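Local atomic coordinates of peptidoglycan hydrolase FlgJ (Sphingomonas sp. A1, PDB entry 2ZYC), a protein that probably acts as a flagellum-specific muramidase, hydrolysing peptidoglycan so that the flagellar rod can be assembled in the periplasmic space. Residues A29-E34 against Y136-L140; Q41-K45 against K65-A69; I56-W62 against E84-Y89. The protein carries 2 engineered substitutions. All coordinates share one frame; numbering follows the deposited sequence.

Interaction 1: residues A29-E34 against Y136-L140; sequences AQAALE and YADKL
Tyr136 reaches across to Glu34 and Gln30 because its chi1 of -171° sets the ring trans to the backbone N, while a bend at chi2 (-52°) curls the Glu34 carboxylate up to meet the hydroxyl. The residues belong to helices 24-35 and 136-145 of the C-terminal glycoside hydrolase family 73 domain, a member of the lysozyme clan. Here the segments 29-34 and 136-140 run at 107° to one another, their axes 11.0 Å apart, and side chains span the separation. Tyr136 OH donates to Glu34 OE2 at 3.2 Å, meeting that oxygen on its anti side and out of the carboxylate plane. The same hydroxyl accepts a weak bond from Gln30 NE2, 3.4 Å from Tyr136 OH, with the two side chains crossing at about a right angle. Each polar group has a second partner: Glu34 OE1 takes a hydrogen bond from Asn55, and Gln30 OE1 a weak one from Tyr99. A phenylalanine in place of Tyr136 would probably leave Glu34 OE2 without this donor and Gln30 NE2 without this weak acceptor, and so make it easier for the carboxylate to turn. Beside this polar cluster, Leu33 CD2 approaches Tyr136 CE1 at 4.0 Å and also lies 3.8 Å from Leu140 CA, so a single methyl fills the angle between ring and helix. Leu140 CB covers one face of the Tyr136 ring, offset toward the rim, and Leu140 CD1 rests against the Ala29-Gln30 backbone, 3.5 Å from Gln30 CA.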
loop_
_atom_site.group_PDB
_atom_site.type_symbol
_atom_site.label_atom_id
_atom_site.label_comp_id
_atom_site.label_asym_id
_atom_site.label_seq_id
_atom_site.Cartn_x
_atom_site.Cartn_y
_atom_site.Cartn_z
ATOM N N ALA A 29 5.458 -2.003 2.835
ATOM C CA ALA A 29 5.348 -1.263 4.088
ATOM C C ALA A 29 4.070 -0.451 4.122
ATOM O O ALA A 29 3.334 -0.476 5.114
ATOM C CB ALA A 29 6.556 -0.363 4.291
ATOM N N GLN A 30 3.792 0.249 3.025
ATOM C CA GLN A 30 2.616 1.108 2.977
ATOM C C GLN A 30 1.320 0.312 3.144
ATOM O O GLN A 30 0.430 0.710 3.917
ATOM C CB GLN A 30 2.585 1.932 1.699
ATOM C CG GLN A 30 1.536 3.049 1.771
ATOM C CD GLN A 30 1.380 3.798 0.475
ATOM O OE1 GLN A 30 2.017 3.472 -0.528
ATOM N NE2 GLN A 30 0.524 4.822 0.484
ATOM N N ALA A 31 1.232 -0.809 2.435
ATOM C CA ALA A 31 0.072 -1.701 2.523
ATOM C C ALA A 31 -0.080 -2.265 3.943
ATOM O O ALA A 31 -1.195 -2.357 4.461
ATOM C CB ALA A 31 0.191 -2.813 1.510
ATOM N N ALA A 32 1.044 -2.634 4.552
ATOM C CA ALA A 32 1.083 -3.113 5.938
ATOM C C ALA A 32 0.561 -2.064 6.926
ATOM O O ALA A 32 -0.223 -2.380 7.821
ATOM C CB ALA A 32 2.495 -3.524 6.319
ATOM N N LEU A 33 1.015 -0.823 6.772
ATOM C CA LEU A 33 0.574 0.254 7.652
ATOM C C LEU A 33 -0.936 0.466 7.506
ATOM O O LEU A 33 -1.658 0.615 8.507
ATOM C CB LEU A 33 1.333 1.547 7.333
ATOM C CG LEU A 33 0.965 2.774 8.184
ATOM C CD1 LEU A 33 1.219 2.495 9.666
ATOM C CD2 LEU A 33 1.759 3.984 7.725
ATOM N N GLU A 34 -1.405 0.458 6.260
ATOM C CA GLU A 34 -2.813 0.732 5.963
ATOM C C GLU A 34 -3.782 -0.318 6.494
ATOM O O GLU A 34 -4.921 -0.002 6.834
ATOM C CB GLU A 34 -3.029 0.927 4.457
ATOM C CG GLU A 34 -2.478 2.244 3.923
ATOM C CD GLU A 34 -2.964 3.454 4.722
ATOM O OE1 GLU A 34 -4.181 3.541 4.995
ATOM O OE2 GLU A 34 -2.130 4.321 5.064
ATOM N N TYR A 136 2.090 11.180 9.118
ATOM C CA TYR A 136 2.070 10.068 8.150
ATOM C C TYR A 136 3.455 9.641 7.678
ATOM O O TYR A 136 3.764 8.443 7.668
ATOM C CB TYR A 136 1.153 10.338 6.938
ATOM C CG TYR A 136 0.976 9.093 6.082
ATOM C CD1 TYR A 136 0.128 8.061 6.490
ATOM C CD2 TYR A 136 1.682 8.934 4.888
ATOM C CE1 TYR A 136 -0.026 6.906 5.725
ATOM C CE2 TYR A 136 1.535 7.782 4.114
ATOM C CZ TYR A 136 0.676 6.778 4.539
ATOM O OH TYR A 136 0.517 5.631 3.790
ATOM N N ALA A 137 4.287 10.611 7.301
ATOM C CA ALA A 137 5.626 10.319 6.803
ATOM C C ALA A 137 6.487 9.623 7.855
ATOM O O ALA A 137 7.182 8.657 7.552
ATOM C CB ALA A 137 6.309 11.590 6.276
ATOM N N ASP A 138 6.408 10.103 9.095
ATOM C CA ASP A 138 7.146 9.504 10.202
ATOM C C ASP A 138 6.696 8.066 10.455
ATOM O O ASP A 138 7.526 7.174 10.632
ATOM C CB ASP A 138 6.971 10.326 11.481
ATOM C CG ASP A 138 7.803 11.600 11.487
ATOM O OD1 ASP A 138 8.677 11.776 10.607
ATOM O OD2 ASP A 138 7.572 12.432 12.392
ATOM N N LYS A 139 5.382 7.858 10.473
ATOM C CA LYS A 139 4.815 6.531 10.737
ATOM C C LYS A 139 5.149 5.534 9.627
ATOM O O LYS A 139 5.536 4.393 9.911
ATOM C CB LYS A 139 3.309 6.626 10.951
ATOM C CG LYS A 139 2.934 7.323 12.250
ATOM C CD LYS A 139 1.446 7.567 12.305
ATOM C CE LYS A 139 1.074 8.409 13.513
ATOM N NZ LYS A 139 -0.314 8.918 13.371
ATOM N N LEU A 140 5.035 5.964 8.370
ATOM C CA LEU A 140 5.364 5.081 7.250
ATOM C C LEU A 140 6.856 4.795 7.149
ATOM O O LEU A 140 7.265 3.653 6.911
ATOM C CB LEU A 140 4.815 5.633 5.921
ATOM C CG LEU A 140 5.068 4.796 4.658
ATOM C CD1 LEU A 140 4.619 3.339 4.828
ATOM C CD2 LEU A 140 4.379 5.433 3.461
#

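Interaction 2: residues Q41-K45 against K65-A69; sequences QIRNK and KVVEA
Ile42 and Val67 meet methyl to methyl, Ile42 CG2 lying 3.7 Å from Val67 CG1, and the same Ile42 CG2 sits 4.0 Å from Ala69 CB. One branch of the isoleucine thus spans two residues of strand 65-71 whose side chains emerge on the same face. It is the branch trans to the backbone N (CG1 having chi1 -65°) that points at the strand. The other Val67 methyl is met by main chain: Arg43 O is 3.4 Å from Val67 CG2. Asn44 adds to the cover of the valine, with Asn44 OD1 3.4 Å from Val67 CB and the two side chains crossing at about a right angle. Lys65 comes from the opposite direction, its extended chain bringing CE close to the Asn44 amide, a contact without a hydrogen bond.

No direct hydrogen bond joins the two segments; a water does the work. It donates to Asn44 OD1 at 2.6 Å and to Val66 O at 2.8 Å, tying the amide oxygen to the strand backbone, while Asn44 ND2 is engaged by Thr48, which fixes the rotation of the amide. Lys45 NZ and Glu68 OE1, on two exposed side chains, stand 5.7 Å apart, a distance at which any attraction is likely to be modest.

Further out, Ile42 is backbone-bonded to Ser50, within the same loop region, and Phe86 of strand 82-88 packs against both Ile42 and Ala69. Strand 65-71 is itself paired with strand 82-88, through Val67 with Phe86 and Ala69 with Glu84. A loop laid over one face of a two-stranded antiparallel sheet is consistent with the small beta-lobe of lysozyme-like family 73 enzymes.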
loop_
_atom_site.group_PDB
_atom_site.type_symbol
_atom_site.label_atom_id
_atom_site.label_comp_id
_atom_site.label_asym_id
_atom_site.label_seq_id
_atom_site.Cartn_x
_atom_site.Cartn_y
_atom_site.Cartn_z
ATOM N N GLN A 41 -8.237 -5.044 6.696
ATOM C CA GLN A 41 -8.655 -4.768 5.325
ATOM C C GLN A 41 -10.169 -4.565 5.237
ATOM O O GLN A 41 -10.911 -5.218 5.971
ATOM C CB GLN A 41 -8.277 -5.989 4.499
ATOM C CG GLN A 41 -8.332 -5.843 3.003
ATOM C CD GLN A 41 -7.827 -7.094 2.313
ATOM O OE1 GLN A 41 -7.175 -7.941 2.930
ATOM N NE2 GLN A 41 -8.131 -7.225 1.036
ATOM N N ILE A 42 -10.621 -3.714 4.322
ATOM C CA ILE A 42 -12.054 -3.507 4.082
ATOM C C ILE A 42 -12.647 -4.739 3.391
ATOM O O ILE A 42 -12.048 -5.283 2.471
ATOM C CB ILE A 42 -12.281 -2.231 3.239
ATOM C CG1 ILE A 42 -11.829 -0.996 4.020
ATOM C CG2 ILE A 42 -13.743 -2.091 2.825
ATOM C CD1 ILE A 42 -11.302 0.130 3.132
ATOM N N ARG A 43 -13.822 -5.172 3.850
ATOM C CA ARG A 43 -14.449 -6.400 3.350
ATOM C C ARG A 43 -15.848 -6.147 2.768
ATOM O O ARG A 43 -16.585 -5.295 3.270
ATOM C CB ARG A 43 -14.521 -7.456 4.467
ATOM C CG ARG A 43 -13.291 -7.489 5.388
ATOM C CD ARG A 43 -13.128 -8.809 6.138
ATOM N NE ARG A 43 -12.455 -9.818 5.321
ATOM C CZ ARG A 43 -13.089 -10.747 4.612
ATOM N NH1 ARG A 43 -12.401 -11.623 3.887
ATOM N NH2 ARG A 43 -14.412 -10.803 4.636
ATOM N N ASN A 44 -16.196 -6.879 1.708
ATOM C CA ASN A 44 -17.556 -6.843 1.125
ATOM C C ASN A 44 -18.529 -7.555 2.059
ATOM O O ASN A 44 -18.106 -8.384 2.868
ATOM C CB ASN A 44 -17.587 -7.530 -0.243
ATOM C CG ASN A 44 -16.774 -6.797 -1.297
ATOM O OD1 ASN A 44 -16.966 -5.608 -1.538
ATOM N ND2 ASN A 44 -15.868 -7.514 -1.936
ATOM N N LYS A 45 -19.823 -7.249 1.950
ATOM C CA LYS A 45 -20.833 -7.877 2.825
ATOM C C LYS A 45 -20.908 -9.394 2.659
ATOM O O LYS A 45 -21.246 -10.109 3.608
ATOM C CB LYS A 45 -22.216 -7.264 2.615
ATOM C CG LYS A 45 -22.346 -5.856 3.162
ATOM C CD LYS A 45 -23.808 -5.489 3.384
ATOM C CE LYS A 45 -23.995 -3.981 3.410
ATOM N NZ LYS A 45 -23.954 -3.403 2.029
ATOM N N LYS A 65 -16.268 -1.833 -8.937
ATOM C CA LYS A 65 -16.975 -2.291 -7.761
ATOM C C LYS A 65 -16.711 -1.350 -6.590
ATOM O O LYS A 65 -15.602 -0.836 -6.431
ATOM C CB LYS A 65 -16.532 -3.710 -7.411
ATOM C CG LYS A 65 -17.397 -4.397 -6.369
ATOM C CD LYS A 65 -16.904 -5.808 -6.105
ATOM C CE LYS A 65 -17.839 -6.531 -5.141
ATOM N NZ LYS A 65 -17.659 -8.011 -5.223
ATOM N N VAL A 66 -17.746 -1.136 -5.784
ATOM C CA VAL A 66 -17.690 -0.246 -4.634
ATOM C C VAL A 66 -18.080 -0.987 -3.361
ATOM O O VAL A 66 -19.036 -1.774 -3.348
ATOM C CB VAL A 66 -18.609 0.987 -4.834
ATOM C CG1 VAL A 66 -18.733 1.803 -3.544
ATOM C CG2 VAL A 66 -18.093 1.859 -5.988
ATOM N N VAL A 67 -17.330 -0.736 -2.296
ATOM C CA VAL A 67 -17.666 -1.258 -0.988
ATOM C C VAL A 67 -17.786 -0.092 -0.012
ATOM O O VAL A 67 -16.928 0.798 0.031
ATOM C CB VAL A 67 -16.651 -2.348 -0.509
ATOM C CG1 VAL A 67 -15.212 -1.824 -0.538
ATOM C CG2 VAL A 67 -17.027 -2.870 0.877
ATOM N N GLU A 68 -18.881 -0.072 0.739
ATOM C CA GLU A 68 -19.070 0.943 1.761
ATOM C C GLU A 68 -18.490 0.449 3.074
ATOM O O GLU A 68 -18.611 -0.735 3.416
ATOM C CB GLU A 68 -20.547 1.331 1.905
ATOM C CG GLU A 68 -21.035 2.219 0.765
ATOM C CD GLU A 68 -22.547 2.378 0.706
ATOM O OE1 GLU A 68 -23.227 2.193 1.737
ATOM O OE2 GLU A 68 -23.054 2.692 -0.392
ATOM N N ALA A 69 -17.831 1.352 3.787
ATOM C CA ALA A 69 -17.267 1.043 5.095
ATOM C C ALA A 69 -17.305 2.285 5.970
ATOM O O ALA A 69 -17.155 3.411 5.485
ATOM C CB ALA A 69 -15.847 0.508 4.963
HETATM O O HOH W 1 -18.967 -4.458 -2.726
#

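Interaction 3: residues I56-W62 against E84-Y89; sequences IKAGSNW and ERFRAY
Arg87 lies sandwiched between Ile56 and Trp62, and that layering organises the contact. Its guanidinium plane is only 16° from the indole plane; Trp62 CE3 lies over one face and Ile56 CG2 over the opposite one, 3.4 Å from Arg87 NE. The aliphatic part of the arginine, extended from CG to NE, runs across the indole, and Arg87 CD makes a CH-pi contact 3.7 Å from the centroid of the Trp62 six-membered ring. At the guanidinium rim, Arg87 NE donates to Lys57 O at 3.1 Å, in a bent bond whose acceptor is tilted from the guanidinium plane. A water accepts from Arg87 NH2 and from Gly59 N and donates to Asn61 OD1, linking the arginine to the type I turn from Gly59 to Trp62.

Backbone pairing sets these groups opposite one another. Arg87 N donates to Ile56 O at 3.0 Å, nearly straight at 168°, and Ala58 N to Arg85 O at 2.8 Å, so the backbones of Lys57 and Phe86 form a single bridge. Lys57 and Glu84 cross at about a right angle, their salt bridge long at 3.9 Å between Lys57 NZ and Glu84 OE2; Arg82 is a second partner of that oxygen. Trp62 also meets Tyr89 obliquely, the planes 73° apart, with Trp62 CH2 3.6 Å from Tyr89 CE1.

Asp98 of helix 92-105 binds both Arg87 NH1, as a salt bridge, and Tyr89 OH, joining Arg87 and Tyr89 to that helix. Trp62 NE1 bonds to Lys65 O of strand 65-71, so the turn-bearing loop 56-62 is tied to both strands of the sheet.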
loop_
_atom_site.group_PDB
_atom_site.type_symbol
_atom_site.label_atom_id
_atom_site.label_comp_id
_atom_site.label_asym_id
_atom_site.label_seq_id
_atom_site.Cartn_x
_atom_site.Cartn_y
_atom_site.Cartn_z
ATOM N N ILE A 56 -8.060 3.023 -0.801
ATOM C CA ILE A 56 -8.370 4.036 -1.816
ATOM C C ILE A 56 -9.874 4.270 -1.937
ATOM O O ILE A 56 -10.643 3.341 -2.192
ATOM C CB ILE A 56 -7.780 3.690 -3.198
ATOM C CG1 ILE A 56 -6.270 3.406 -3.122
ATOM C CG2 ILE A 56 -8.082 4.817 -4.214
ATOM C CD1 ILE A 56 -5.430 4.530 -2.521
ATOM N N LYS A 57 -10.276 5.528 -1.765
ATOM C CA LYS A 57 -11.677 5.929 -1.897
ATOM C C LYS A 57 -12.172 5.797 -3.335
ATOM O O LYS A 57 -11.413 5.997 -4.299
ATOM C CB LYS A 57 -11.886 7.373 -1.412
ATOM C CG LYS A 57 -11.494 7.650 0.039
ATOM C CD LYS A 57 -11.541 9.166 0.307
ATOM C CE LYS A 57 -11.129 9.506 1.720
ATOM N NZ LYS A 57 -11.166 10.984 1.954
ATOM N N ALA A 58 -13.446 5.435 -3.459
ATOM C CA ALA A 58 -14.139 5.394 -4.742
ATOM C C ALA A 58 -14.829 6.730 -4.983
ATOM O O ALA A 58 -15.860 7.020 -4.386
ATOM C CB ALA A 58 -15.172 4.260 -4.749
ATOM N N GLY A 59 -14.247 7.551 -5.850
ATOM C CA GLY A 59 -14.851 8.843 -6.191
ATOM C C GLY A 59 -15.640 8.806 -7.487
ATOM O O GLY A 59 -16.000 7.735 -7.980
ATOM N N SER A 60 -15.901 9.988 -8.043
ATOM C CA SER A 60 -16.697 10.128 -9.260
ATOM C C SER A 60 -16.068 9.496 -10.505
ATOM O O SER A 60 -16.785 9.118 -11.429
ATOM C CB SER A 60 -16.982 11.609 -9.527
ATOM O OG SER A 60 -15.772 12.331 -9.608
ATOM N N ASN A 61 -14.739 9.389 -10.531
ATOM C CA ASN A 61 -14.036 8.797 -11.677
ATOM C C ASN A 61 -13.853 7.277 -11.548
ATOM O O ASN A 61 -13.164 6.662 -12.365
ATOM C CB ASN A 61 -12.678 9.484 -11.886
ATOM C CG ASN A 61 -11.690 9.158 -10.777
ATOM O OD1 ASN A 61 -12.081 8.667 -9.727
ATOM N ND2 ASN A 61 -10.410 9.442 -11.002
ATOM N N TRP A 62 -14.446 6.692 -10.506
ATOM C CA TRP A 62 -14.421 5.236 -10.307
ATOM C C TRP A 62 -15.763 4.599 -10.665
ATOM O O TRP A 62 -16.786 4.915 -10.060
ATOM C CB TRP A 62 -14.051 4.897 -8.858
ATOM C CG TRP A 62 -14.085 3.432 -8.543
ATOM C CD1 TRP A 62 -15.073 2.761 -7.874
ATOM C CD2 TRP A 62 -13.084 2.459 -8.862
ATOM N NE1 TRP A 62 -14.758 1.426 -7.772
ATOM C CE2 TRP A 62 -13.541 1.211 -8.367
ATOM C CE3 TRP A 62 -11.852 2.513 -9.532
ATOM C CZ2 TRP A 62 -12.801 0.031 -8.512
ATOM C CZ3 TRP A 62 -11.113 1.332 -9.674
ATOM C CH2 TRP A 62 -11.597 0.113 -9.162
ATOM N N GLU A 84 -18.120 5.751 4.227
ATOM C CA GLU A 84 -17.231 6.098 3.121
ATOM C C GLU A 84 -17.316 5.058 2.012
ATOM O O GLU A 84 -17.547 3.873 2.273
ATOM C CB GLU A 84 -15.784 6.243 3.618
ATOM C CG GLU A 84 -14.775 6.724 2.575
ATOM C CD GLU A 84 -15.119 8.088 2.009
ATOM O OE1 GLU A 84 -15.921 8.149 1.050
ATOM O OE2 GLU A 84 -14.585 9.091 2.520
ATOM N N ARG A 85 -17.135 5.513 0.774
ATOM C CA ARG A 85 -17.186 4.638 -0.388
ATOM C C ARG A 85 -15.771 4.320 -0.840
ATOM O O ARG A 85 -14.987 5.224 -1.156
ATOM C CB ARG A 85 -17.997 5.274 -1.520
ATOM C CG ARG A 85 -19.492 5.323 -1.203
ATOM C CD ARG A 85 -20.258 6.211 -2.159
ATOM N NE ARG A 85 -20.041 5.849 -3.553
ATOM C CZ ARG A 85 -20.716 4.918 -4.218
ATOM N NH1 ARG A 85 -21.677 4.222 -3.618
ATOM N NH2 ARG A 85 -20.421 4.686 -5.492
ATOM N N PHE A 86 -15.456 3.029 -0.837
ATOM C CA PHE A 86 -14.127 2.540 -1.188
ATOM C C PHE A 86 -14.147 1.708 -2.455
ATOM O O PHE A 86 -15.131 1.036 -2.763
ATOM C CB PHE A 86 -13.562 1.691 -0.044
ATOM C CG PHE A 86 -13.246 2.473 1.186
ATOM C CD1 PHE A 86 -12.036 3.162 1.292
ATOM C CD2 PHE A 86 -14.153 2.528 2.243
ATOM C CE1 PHE A 86 -11.730 3.903 2.444
ATOM C CE2 PHE A 86 -13.864 3.258 3.391
ATOM C CZ PHE A 86 -12.646 3.952 3.496
ATOM N N ARG A 87 -13.038 1.736 -3.184
ATOM C CA ARG A 87 -12.875 0.864 -4.340
ATOM C C ARG A 87 -12.801 -0.593 -3.886
ATOM O O ARG A 87 -12.330 -0.879 -2.785
ATOM C CB ARG A 87 -11.612 1.243 -5.110
ATOM C CG ARG A 87 -11.597 2.708 -5.535
ATOM C CD ARG A 87 -10.389 3.031 -6.413
ATOM N NE ARG A 87 -10.335 4.461 -6.727
ATOM C CZ ARG A 87 -9.504 5.012 -7.607
ATOM N NH1 ARG A 87 -8.656 4.263 -8.284
ATOM N NH2 ARG A 87 -9.525 6.325 -7.814
ATOM N N ALA A 88 -13.297 -1.495 -4.722
ATOM C CA ALA A 88 -13.128 -2.934 -4.489
ATOM C C ALA A 88 -12.619 -3.609 -5.749
ATOM O O ALA A 88 -12.937 -3.186 -6.874
ATOM C CB ALA A 88 -14.434 -3.574 -4.014
ATOM N N TYR A 89 -11.834 -4.665 -5.556
ATOM C CA TYR A 89 -11.117 -5.304 -6.648
ATOM C C TYR A 89 -11.359 -6.810 -6.616
ATOM O O TYR A 89 -11.951 -7.318 -5.669
ATOM C CB TYR A 89 -9.619 -5.028 -6.518
ATOM C CG TYR A 89 -9.260 -3.563 -6.404
ATOM C CD1 TYR A 89 -9.223 -2.747 -7.539
ATOM C CD2 TYR A 89 -8.962 -2.996 -5.162
ATOM C CE1 TYR A 89 -8.874 -1.389 -7.439
ATOM C CE2 TYR A 89 -8.617 -1.648 -5.045
ATOM C CZ TYR A 89 -8.577 -0.854 -6.190
ATOM O OH TYR A 89 -8.234 0.471 -6.062
HETATM O O HOH W 2 -18.483 6.911 -5.239
HETATM O O HOH W 3 -11.836 8.006 -7.182
HETATM O O HOH W 4 -17.552 5.653 -7.157
#

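All six segments belong to the glucosaminidase domain. Along the chain they come as 29-34, 41-45, 56-62, 65-69, 84-89 and 136-140, so interaction 1 brackets the other two, whose segments alternate. Interaction 1 joins helices about 8 Å from the centre of the chain; interactions 2 and 3, about 17 Å and 15 Å from it, share the antiparallel sheet of strands 65-71 and 82-88. Their centres are 10 Å apart and they touch directly, through the probable hydrogen bond Val67 O to Phe86 N (2.8 Å) among others. Interaction 1 lies 20-21 Å from both, centre to centre, consistent with a helical body carrying a smaller beta-lobe.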